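Local coordinates for uncharacterized protein, DUF633, LMOf2365_1472 (Listeria monocytogenes str. 4b F2365, PDB 3GNL) that is uncharacterized but probably methylates N1 of an adenine in tRNA through a Rossmann-like methyltransferase domain, at residues 132-146 / 157-170. Residues are numbered along the deposited sequence; the frame is centred on the assembly and turned at random.
Sequences LREWSEQNNWLITSE and EIMVLAPSEKPVTW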
ATOM      1  N   LEU A 132      -0.766  -4.874  -6.219  1.00 20.58           N
ATOM      2  CA  LEU A 132       0.159  -3.776  -6.479  1.00 19.72           C
ATOM      3  C   LEU A 132       1.551  -4.283  -6.855  1.00 19.07           C
ATOM      4  O   LEU A 132       2.301  -3.631  -7.603  1.00 18.40           O
ATOM      5  CB  LEU A 132       0.199  -2.857  -5.258  1.00 18.93           C
ATOM      6  CG  LEU A 132      -1.127  -2.153  -5.000  1.00 22.04           C
ATOM      7  CD1 LEU A 132      -1.031  -1.388  -3.719  1.00 20.31           C
ATOM      8  CD2 LEU A 132      -1.537  -1.229  -6.172  1.00 22.62           C
ATOM      9  N   ARG A 133       1.937  -5.466  -6.377  1.00 18.59           N
ATOM     10  CA  ARG A 133       3.205  -6.046  -6.794  1.00 18.67           C
ATOM     11  C   ARG A 133       3.111  -6.517  -8.229  1.00 20.57           C
ATOM     12  O   ARG A 133       4.095  -6.382  -8.964  1.00 20.76           O
ATOM     13  CB  ARG A 133       3.695  -7.137  -5.793  1.00 17.06           C
ATOM     14  CG  ARG A 133       3.720  -6.580  -4.378  1.00 18.31           C
ATOM     15  CD  ARG A 133       4.603  -7.410  -3.497  1.00 19.74           C
ATOM     16  NE  ARG A 133       4.485  -7.040  -2.101  1.00 20.56           N
ATOM     17  CZ  ARG A 133       3.600  -7.545  -1.246  1.00 20.31           C
ATOM     18  NH1 ARG A 133       2.757  -8.524  -1.619  1.00 19.95           N
ATOM     19  NH2 ARG A 133       3.570  -7.099   0.010  1.00 21.36           N
ATOM     20  N   GLU A 134       1.926  -6.986  -8.656  1.00 19.62           N
ATOM     21  CA  GLU A 134       1.702  -7.319 -10.063  1.00 22.19           C
ATOM     22  C   GLU A 134       1.770  -6.070 -10.893  1.00 22.22           C
ATOM     23  O   GLU A 134       2.425  -6.094 -11.944  1.00 21.95           O
ATOM     24  CB  GLU A 134       0.371  -8.041 -10.290  1.00 24.76           C
ATOM     25  CG  GLU A 134       0.306  -8.620 -11.676  1.00 32.22           C
ATOM     26  CD  GLU A 134      -0.763  -9.650 -11.801  1.00 35.31           C
ATOM     27  OE1 GLU A 134      -1.921  -9.375 -11.394  1.00 37.43           O
ATOM     28  OE2 GLU A 134      -0.416 -10.748 -12.296  1.00 37.08           O
ATOM     29  N   TRP A 135       1.118  -4.998 -10.435  1.00 20.02           N
ATOM     30  CA  TRP A 135       1.179  -3.727 -11.140  1.00 20.28           C
ATOM     31  C   TRP A 135       2.632  -3.307 -11.295  1.00 19.04           C
ATOM     32  O   TRP A 135       3.025  -2.807 -12.357  1.00 19.97           O
ATOM     33  CB  TRP A 135       0.375  -2.688 -10.354  1.00 20.19           C
ATOM     34  CG  TRP A 135       0.407  -1.304 -11.026  1.00 21.00           C
ATOM     35  CD1 TRP A 135      -0.459  -0.827 -11.946  1.00 22.57           C
ATOM     36  CD2 TRP A 135       1.374  -0.288 -10.785  1.00 22.44           C
ATOM     37  NE1 TRP A 135      -0.079   0.449 -12.320  1.00 23.08           N
ATOM     38  CE2 TRP A 135       1.063   0.789 -11.650  1.00 22.37           C
ATOM     39  CE3 TRP A 135       2.507  -0.205  -9.968  1.00 23.79           C
ATOM     40  CZ2 TRP A 135       1.835   1.983 -11.679  1.00 21.83           C
ATOM     41  CZ3 TRP A 135       3.269   0.974  -9.991  1.00 24.03           C
ATOM     42  CH2 TRP A 135       2.911   2.049 -10.849  1.00 22.91           C
ATOM     43  N   SER A 136       3.435  -3.460 -10.255  1.00 19.72           N
ATOM     44  CA  SER A 136       4.841  -3.059 -10.304  1.00 19.68           C
ATOM     45  C   SER A 136       5.579  -3.794 -11.424  1.00 21.35           C
ATOM     46  O   SER A 136       6.341  -3.185 -12.182  1.00 21.48           O
ATOM     47  CB  SER A 136       5.456  -3.286  -8.913  1.00 24.36           C
ATOM     48  OG  SER A 136       6.705  -3.938  -8.930  1.00 27.97           O
ATOM     49  N   GLU A 137       5.328  -5.088 -11.563  1.00 20.13           N
ATOM     50  CA  GLU A 137       5.915  -5.859 -12.634  1.00 20.35           C
ATOM     51  C   GLU A 137       5.391  -5.405 -14.001  1.00 19.76           C
ATOM     52  O   GLU A 137       6.227  -5.217 -14.904  1.00 21.84           O
ATOM     53  CB  GLU A 137       5.536  -7.330 -12.413  1.00 21.22           C
ATOM     54  CG  GLU A 137       5.993  -8.258 -13.512  1.00 20.97           C
ATOM     55  CD  GLU A 137       5.838  -9.697 -13.093  1.00 19.97           C
ATOM     56  OE1 GLU A 137       4.731 -10.252 -13.371  1.00 21.67           O
ATOM     57  OE2 GLU A 137       6.798 -10.298 -12.559  1.00 21.07           O
ATOM     58  N   GLN A 138       4.077  -5.241 -14.178  1.00 22.49           N
ATOM     59  CA  GLN A 138       3.485  -4.832 -15.482  1.00 23.69           C
ATOM     60  C   GLN A 138       3.942  -3.459 -15.923  1.00 25.21           C
ATOM     61  O   GLN A 138       4.036  -3.197 -17.120  1.00 27.02           O
ATOM     62  CB  GLN A 138       1.966  -4.848 -15.490  1.00 28.21           C
ATOM     63  CG  GLN A 138       1.349  -6.223 -15.482  1.00 32.02           C
ATOM     64  CD  GLN A 138      -0.141  -6.154 -15.266  1.00 35.89           C
ATOM     65  OE1 GLN A 138      -0.710  -5.050 -15.116  1.00 39.52           O
ATOM     66  NE2 GLN A 138      -0.801  -7.315 -15.230  1.00 37.40           N
ATOM     67  N   ASN A 139       4.231  -2.589 -14.961  1.00 23.40           N
ATOM     68  CA  ASN A 139       4.604  -1.222 -15.334  1.00 22.86           C
ATOM     69  C   ASN A 139       6.071  -0.867 -15.085  1.00 24.16           C
ATOM     70  O   ASN A 139       6.459   0.295 -15.199  1.00 25.51           O
ATOM     71  CB  ASN A 139       3.654  -0.262 -14.636  1.00 23.48           C
ATOM     72  CG  ASN A 139       2.247  -0.403 -15.146  1.00 26.65           C
ATOM     73  OD1 ASN A 139       1.886   0.228 -16.133  1.00 27.45           O
ATOM     74  ND2 ASN A 139       1.420  -1.252 -14.488  1.00 25.60           N
ATOM     75  N   ASN A 140       6.902  -1.857 -14.763  1.00 23.35           N
ATOM     76  CA  ASN A 140       8.318  -1.628 -14.478  1.00 22.43           C
ATOM     77  C   ASN A 140       8.604  -0.554 -13.434  1.00 26.17           C
ATOM     78  O   ASN A 140       9.417   0.352 -13.647  1.00 25.42           O
ATOM     79  CB  ASN A 140       9.148  -1.380 -15.764  1.00 24.70           C
ATOM     80  CG  ASN A 140       9.285  -2.644 -16.629  1.00 27.74           C
ATOM     81  OD1 ASN A 140       9.087  -3.756 -16.164  1.00 26.78           O
ATOM     82  ND2 ASN A 140       9.637  -2.463 -17.891  1.00 29.56           N
ATOM     83  N   TRP A 141       7.945  -0.692 -12.284  1.00 23.14           N
ATOM     84  CA  TRP A 141       8.360  -0.012 -11.070  1.00 23.63           C
ATOM     85  C   TRP A 141       9.033  -0.991 -10.117  1.00 22.34           C
ATOM     86  O   TRP A 141       8.424  -2.027  -9.741  1.00 24.11           O
ATOM     87  CB  TRP A 141       7.180   0.664 -10.358  1.00 22.31           C
ATOM     88  CG  TRP A 141       6.635   1.884 -11.095  1.00 21.96           C
ATOM     89  CD1 TRP A 141       6.024   1.904 -12.283  1.00 24.86           C
ATOM     90  CD2 TRP A 141       6.656   3.245 -10.623  1.00 24.28           C
ATOM     91  NE1 TRP A 141       5.676   3.207 -12.636  1.00 25.82           N
ATOM     92  CE2 TRP A 141       6.070   4.037 -11.624  1.00 23.71           C
ATOM     93  CE3 TRP A 141       7.173   3.864  -9.482  1.00 24.19           C
ATOM     94  CZ2 TRP A 141       5.925   5.436 -11.485  1.00 25.31           C
ATOM     95  CZ3 TRP A 141       7.047   5.268  -9.352  1.00 23.54           C
ATOM     96  CH2 TRP A 141       6.423   6.021 -10.349  1.00 25.10           C
ATOM     97  N   LEU A 142      10.261  -0.728  -9.712  1.00 21.31           N
ATOM     98  CA  LEU A 142      10.930  -1.545  -8.736  1.00 23.88           C
ATOM     99  C   LEU A 142      10.388  -1.312  -7.323  1.00 24.18           C
ATOM    100  O   LEU A 142      10.142  -0.173  -6.918  1.00 23.25           O
ATOM    101  CB  LEU A 142      12.435  -1.266  -8.778  1.00 25.62           C
ATOM    102  CG  LEU A 142      13.496  -2.191  -8.243  1.00 29.80           C
ATOM    103  CD1 LEU A 142      13.402  -3.632  -8.850  1.00 29.43           C
ATOM    104  CD2 LEU A 142      14.843  -1.580  -8.611  1.00 29.94           C
ATOM    105  N   ILE A 143      10.212  -2.381  -6.548  1.00 21.73           N
ATOM    106  CA  ILE A 143      10.007  -2.246  -5.118  1.00 21.28           C
ATOM    107  C   ILE A 143      11.364  -2.092  -4.413  1.00 23.98           C
ATOM    108  O   ILE A 143      12.266  -2.953  -4.517  1.00 24.92           O
ATOM    109  CB  ILE A 143       9.217  -3.477  -4.578  1.00 20.44           C
ATOM    110  CG1 ILE A 143       7.858  -3.516  -5.267  1.00 19.30           C
ATOM    111  CG2 ILE A 143       9.051  -3.426  -3.028  1.00 21.77           C
ATOM    112  CD1 ILE A 143       7.128  -4.943  -5.147  1.00 21.76           C
ATOM    113  N   THR A 144      11.553  -0.950  -3.734  1.00 23.15           N
ATOM    114  CA  THR A 144      12.813  -0.655  -3.088  1.00 23.65           C
ATOM    115  C   THR A 144      12.837  -0.807  -1.595  1.00 22.61           C
ATOM    116  O   THR A 144      13.883  -1.023  -1.022  1.00 23.30           O
ATOM    117  CB  THR A 144      13.255   0.765  -3.424  1.00 25.00           C
ATOM    118  OG1 THR A 144      12.210   1.655  -3.050  1.00 25.65           O
ATOM    119  CG2 THR A 144      13.442   0.879  -4.941  1.00 26.49           C
ATOM    120  N   SER A 145      11.663  -0.749  -0.957  1.00 20.47           N
ATOM    121  CA  SER A 145      11.556  -0.960   0.474  1.00 21.52           C
ATOM    122  C   SER A 145      10.161  -1.515   0.716  1.00 17.63           C
ATOM    123  O   SER A 145       9.253  -1.252  -0.057  1.00 19.71           O
ATOM    124  CB  SER A 145      11.653   0.353   1.266  1.00 22.12           C
ATOM    125  OG  SER A 145      12.976   0.901   1.271  1.00 24.60           O
ATOM    126  N   GLU A 146      10.068  -2.301   1.805  1.00 19.34           N
ATOM    127  CA  GLU A 146       8.743  -2.700   2.347  1.00 17.71           C
ATOM    128  C   GLU A 146       8.821  -2.819   3.833  1.00 18.70           C
ATOM    129  O   GLU A 146       9.895  -3.017   4.439  1.00 21.25           O
ATOM    130  CB  GLU A 146       8.305  -4.072   1.779  1.00 18.72           C
ATOM    131  CG  GLU A 146       8.238  -4.141   0.252  1.00 19.39           C
ATOM    132  CD  GLU A 146       7.795  -5.533  -0.266  1.00 20.73           C
ATOM    133  OE1 GLU A 146       8.589  -6.496  -0.045  1.00 20.63           O
ATOM    134  OE2 GLU A 146       6.697  -5.597  -0.844  1.00 20.87           O
ATOM    135  N   GLU A 157       0.774  -3.852   5.504  1.00 20.97           N
ATOM    136  CA  GLU A 157       1.966  -3.862   4.648  1.00 20.93           C
ATOM    137  C   GLU A 157       2.111  -2.517   3.952  1.00 20.91           C
ATOM    138  O   GLU A 157       1.104  -1.890   3.562  1.00 19.65           O
ATOM    139  CB  GLU A 157       1.857  -4.962   3.587  1.00 23.16           C
ATOM    140  CG  GLU A 157       1.905  -6.413   4.129  1.00 25.81           C
ATOM    141  CD  GLU A 157       1.198  -7.365   3.186  1.00 29.89           C
ATOM    142  OE1 GLU A 157      -0.048  -7.231   2.963  1.00 33.41           O
ATOM    143  OE2 GLU A 157       1.875  -8.248   2.676  1.00 29.16           O
ATOM    144  N   ILE A 158       3.372  -2.100   3.805  1.00 19.65           N
ATOM    145  CA  ILE A 158       3.725  -0.826   3.109  1.00 19.10           C
ATOM    146  C   ILE A 158       4.769  -1.193   2.065  1.00 19.84           C
ATOM    147  O   ILE A 158       5.625  -2.049   2.294  1.00 20.20           O
ATOM    148  CB  ILE A 158       4.312   0.196   4.106  1.00 20.25           C
ATOM    149  CG1 ILE A 158       3.229   0.522   5.160  1.00 22.27           C
ATOM    150  CG2 ILE A 158       4.796   1.489   3.367  1.00 19.70           C
ATOM    151  CD1 ILE A 158       3.778   1.185   6.360  1.00 22.58           C
HETATM  152  N   MSE A 159       4.669  -0.595   0.890  1.00 18.79           N
HETATM  153  CA  MSE A 159       5.682  -0.837  -0.135  1.00 19.86           C
HETATM  154  C   MSE A 159       6.096   0.501  -0.743  1.00 20.05           C
HETATM  155  O   MSE A 159       5.276   1.399  -0.921  1.00 18.88           O
HETATM  156  CB  MSE A 159       5.169  -1.786  -1.224  1.00 22.73           C
HETATM  157  CG  MSE A 159       4.076  -1.281  -2.096  1.00 25.08           C
HETATM  158 SE   MSE A 159       3.609  -2.708  -3.413  1.00 29.18          SE
HETATM  159  CE  MSE A 159       2.559  -3.789  -2.184  1.00 19.19           C
ATOM    160  N   VAL A 160       7.372   0.598  -1.091  1.00 19.95           N
ATOM    161  CA  VAL A 160       7.881   1.833  -1.690  1.00 21.79           C
ATOM    162  C   VAL A 160       8.426   1.460  -3.031  1.00 22.23           C
ATOM    163  O   VAL A 160       9.134   0.440  -3.133  1.00 22.29           O
ATOM    164  CB  VAL A 160       8.974   2.419  -0.825  1.00 22.52           C
ATOM    165  CG1 VAL A 160       9.488   3.742  -1.460  1.00 22.94           C
ATOM    166  CG2 VAL A 160       8.464   2.630   0.624  1.00 23.93           C
ATOM    167  N   LEU A 161       8.049   2.212  -4.059  1.00 20.49           N
ATOM    168  CA  LEU A 161       8.433   1.870  -5.435  1.00 22.77           C
ATOM    169  C   LEU A 161       9.141   3.014  -6.112  1.00 23.62           C
ATOM    170  O   LEU A 161       8.930   4.173  -5.753  1.00 26.51           O
ATOM    171  CB  LEU A 161       7.204   1.521  -6.264  1.00 24.49           C
ATOM    172  CG  LEU A 161       6.431   0.299  -5.719  1.00 25.21           C
ATOM    173  CD1 LEU A 161       5.375   0.821  -4.808  1.00 25.20           C
ATOM    174  CD2 LEU A 161       5.794  -0.516  -6.781  1.00 26.78           C
ATOM    175  N   ALA A 162       9.870   2.713  -7.184  1.00 25.51           N
ATOM    176  CA  ALA A 162      10.527   3.756  -7.996  1.00 26.44           C
ATOM    177  C   ALA A 162      10.489   3.277  -9.454  1.00 27.68           C
ATOM    178  O   ALA A 162      10.526   2.061  -9.697  1.00 27.60           O
ATOM    179  CB  ALA A 162      11.942   3.958  -7.532  1.00 26.77           C
ATOM    180  N   PRO A 163      10.458   4.199 -10.441  1.00 27.56           N
ATOM    181  CA  PRO A 163      10.510   3.763 -11.838  1.00 27.97           C
ATOM    182  C   PRO A 163      11.810   3.026 -12.159  1.00 26.69           C
ATOM    183  O   PRO A 163      12.869   3.321 -11.600  1.00 28.40           O
ATOM    184  CB  PRO A 163      10.453   5.077 -12.640  1.00 27.63           C
ATOM    185  CG  PRO A 163      10.080   6.094 -11.704  1.00 27.91           C
ATOM    186  CD  PRO A 163      10.534   5.676 -10.336  1.00 28.61           C
ATOM    187  N   SER A 164      11.705   2.036 -13.030  1.00 26.74           N
ATOM    188  CA  SER A 164      12.840   1.278 -13.500  1.00 27.14           C
ATOM    189  C   SER A 164      12.854   1.310 -15.038  1.00 27.99           C
ATOM    190  O   SER A 164      11.840   1.062 -15.687  1.00 28.37           O
ATOM    191  CB  SER A 164      12.746  -0.181 -13.007  1.00 27.02           C
ATOM    192  OG  SER A 164      13.879  -0.923 -13.435  1.00 28.08           O
ATOM    193  N   GLU A 165      14.002   1.646 -15.635  1.00 28.73           N
ATOM    194  CA  GLU A 165      14.070   1.518 -17.097  1.00 29.56           C
ATOM    195  C   GLU A 165      14.272   0.080 -17.572  1.00 30.76           C
ATOM    196  O   GLU A 165      13.959  -0.247 -18.712  1.00 33.04           O
ATOM    197  CB  GLU A 165      15.079   2.502 -17.734  1.00 32.21           C
ATOM    198  CG  GLU A 165      16.498   2.520 -17.201  1.00 32.85           C
ATOM    199  CD  GLU A 165      17.424   3.289 -18.178  1.00 31.61           C
ATOM    200  OE1 GLU A 165      17.978   4.334 -17.782  1.00 28.01           O
ATOM    201  OE2 GLU A 165      17.530   2.824 -19.336  1.00 34.08           O
ATOM    202  N   LYS A 166      14.757  -0.769 -16.672  1.00 29.33           N
ATOM    203  CA  LYS A 166      14.989  -2.192 -16.907  1.00 29.89           C
ATOM    204  C   LYS A 166      13.697  -2.957 -16.568  1.00 28.96           C
ATOM    205  O   LYS A 166      12.949  -2.505 -15.683  1.00 26.77           O
ATOM    206  CB  LYS A 166      16.140  -2.667 -16.015  1.00 31.77           C
ATOM    207  CG  LYS A 166      17.520  -2.267 -16.560  1.00 37.10           C
ATOM    208  CD  LYS A 166      18.655  -2.308 -15.517  1.00 39.59           C
ATOM    209  CE  LYS A 166      18.828  -3.636 -14.753  1.00 41.58           C
ATOM    210  NZ  LYS A 166      19.089  -4.890 -15.577  1.00 42.42           N
ATOM    211  N   PRO A 167      13.422  -4.081 -17.262  1.00 27.18           N
ATOM    212  CA  PRO A 167      12.266  -4.896 -16.880  1.00 25.61           C
ATOM    213  C   PRO A 167      12.326  -5.202 -15.378  1.00 23.01           C
ATOM    214  O   PRO A 167      13.371  -5.514 -14.819  1.00 23.46           O
ATOM    215  CB  PRO A 167      12.444  -6.175 -17.700  1.00 26.97           C
ATOM    216  CG  PRO A 167      13.276  -5.668 -18.948  1.00 27.66           C
ATOM    217  CD  PRO A 167      14.190  -4.683 -18.381  1.00 27.19           C
ATOM    218  N   VAL A 168      11.153  -5.094 -14.746  1.00 20.76           N
ATOM    219  CA  VAL A 168      10.941  -5.642 -13.413  1.00 20.77           C
ATOM    220  C   VAL A 168      10.269  -6.988 -13.587  1.00 17.91           C
ATOM    221  O   VAL A 168       9.239  -7.102 -14.263  1.00 21.82           O
ATOM    222  CB  VAL A 168      10.111  -4.670 -12.580  1.00 20.82           C
ATOM    223  CG1 VAL A 168       9.808  -5.248 -11.195  1.00 20.71           C
ATOM    224  CG2 VAL A 168      10.875  -3.341 -12.389  1.00 22.32           C
ATOM    225  N   THR A 169      10.907  -7.986 -12.991  1.00 17.06           N
ATOM    226  CA  THR A 169      10.406  -9.391 -13.096  1.00 17.79           C
ATOM    227  C   THR A 169      10.465 -10.058 -11.734  1.00 17.43           C
ATOM    228  O   THR A 169      11.555 -10.294 -11.198  1.00 18.47           O
ATOM    229  CB  THR A 169      11.251 -10.223 -14.121  1.00 17.48           C
ATOM    230  OG1 THR A 169      12.610 -10.309 -13.671  1.00 18.99           O
ATOM    231  CG2 THR A 169      11.183  -9.614 -15.524  1.00 18.64           C
ATOM    232  N   TRP A 170       9.291 -10.362 -11.161  1.00 17.78           N
ATOM    233  CA  TRP A 170       9.274 -10.954  -9.828  1.00 17.79           C
ATOM    234  C   TRP A 170       9.087 -12.460  -9.908  1.00 18.17           C
ATOM    235  O   TRP A 170       8.744 -12.967 -10.939  1.00 19.93           O
ATOM    236  CB  TRP A 170       8.056 -10.383  -9.061  1.00 18.43           C
ATOM    237  CG  TRP A 170       8.125  -8.882  -8.789  1.00 18.39           C
ATOM    238  CD1 TRP A 170       7.176  -7.973  -9.116  1.00 19.01           C
ATOM    239  CD2 TRP A 170       9.236  -8.159  -8.213  1.00 17.28           C
ATOM    240  NE1 TRP A 170       7.597  -6.704  -8.732  1.00 19.83           N
ATOM    241  CE2 TRP A 170       8.850  -6.781  -8.195  1.00 18.33           C
ATOM    242  CE3 TRP A 170      10.500  -8.515  -7.702  1.00 18.40           C
ATOM    243  CZ2 TRP A 170       9.694  -5.763  -7.688  1.00 19.38           C
ATOM    244  CZ3 TRP A 170      11.341  -7.477  -7.176  1.00 18.87           C
ATOM    245  CH2 TRP A 170      10.907  -6.121  -7.188  1.00 18.55           C
TER
HETATM  246  O   HOH W   1       1.171  -9.623   0.529  1.00 22.28           O
HETATM  247  O   HOH W   2       4.735  -4.560   0.897  1.00 24.24           O
HETATM  248  O   HOH W   3      10.833   0.248 -18.500  1.00 41.41           O
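Ser136 OG is gripped from two directions: it accepts the indole N-H of Trp170, NE1 to OG 2.9 Å and in the plane of the ring, and donates its own hydrogen bond to Trp141 O, 2.7 Å away. This hydroxyl thus ties helix 132-139 to the start of strand 141-146 and fixes how the Trp170 indole is turned. Glu137, extended with CG anti to its backbone N (chi1 176°), reaches Trp170 from the same helix; Glu137 OE2 accepts a hydrogen bond from Trp170 N at 2.9 Å. Val168 CG1 lies over one face of the indole and Ile143 CD1 stands off the other side, 3.7 Å from Trp170 CZ2, while Ile143 N lies at the ring edge.

Just past the helix, whose C-terminus closes in a Schellman motif at Asn140, that residue's OD1 takes Val168 N at 2.8 Å, with the donor well above the carbonyl plane, and its backbone O takes Ser164 N. Strands 141-146 and 157-163 pair antiparallel, and a classic beta bulge sets Thr144 and Ser145 against Val160. Pro163 CG sits over the six-membered ring of Trp141, 4.0 Å from its centroid, in a CH-pi contact; Trp135 CH2 meets the opposite face.

At the other end the Arg133 guanidinium has Met159 CE over one face. Its NE forms a salt bridge with Glu146 OE2 at 2.9 Å, whereas the bridge from Arg133 NH2 to Glu157 OE2 is long and weak, supplemented by a water that accepts from Arg133 NH1 and donates to Glu157 OE2. The other carboxylate oxygen of Glu146 receives Cys180 N and Leu181 N of helix 179-184, whose Pro179 also touches Arg133, Ile143 and Trp170. Strand 141-151 forms one edge of the mixed sheet; its hairpin partner 154-163 lies between it and strand 120-125, antiparallel to both.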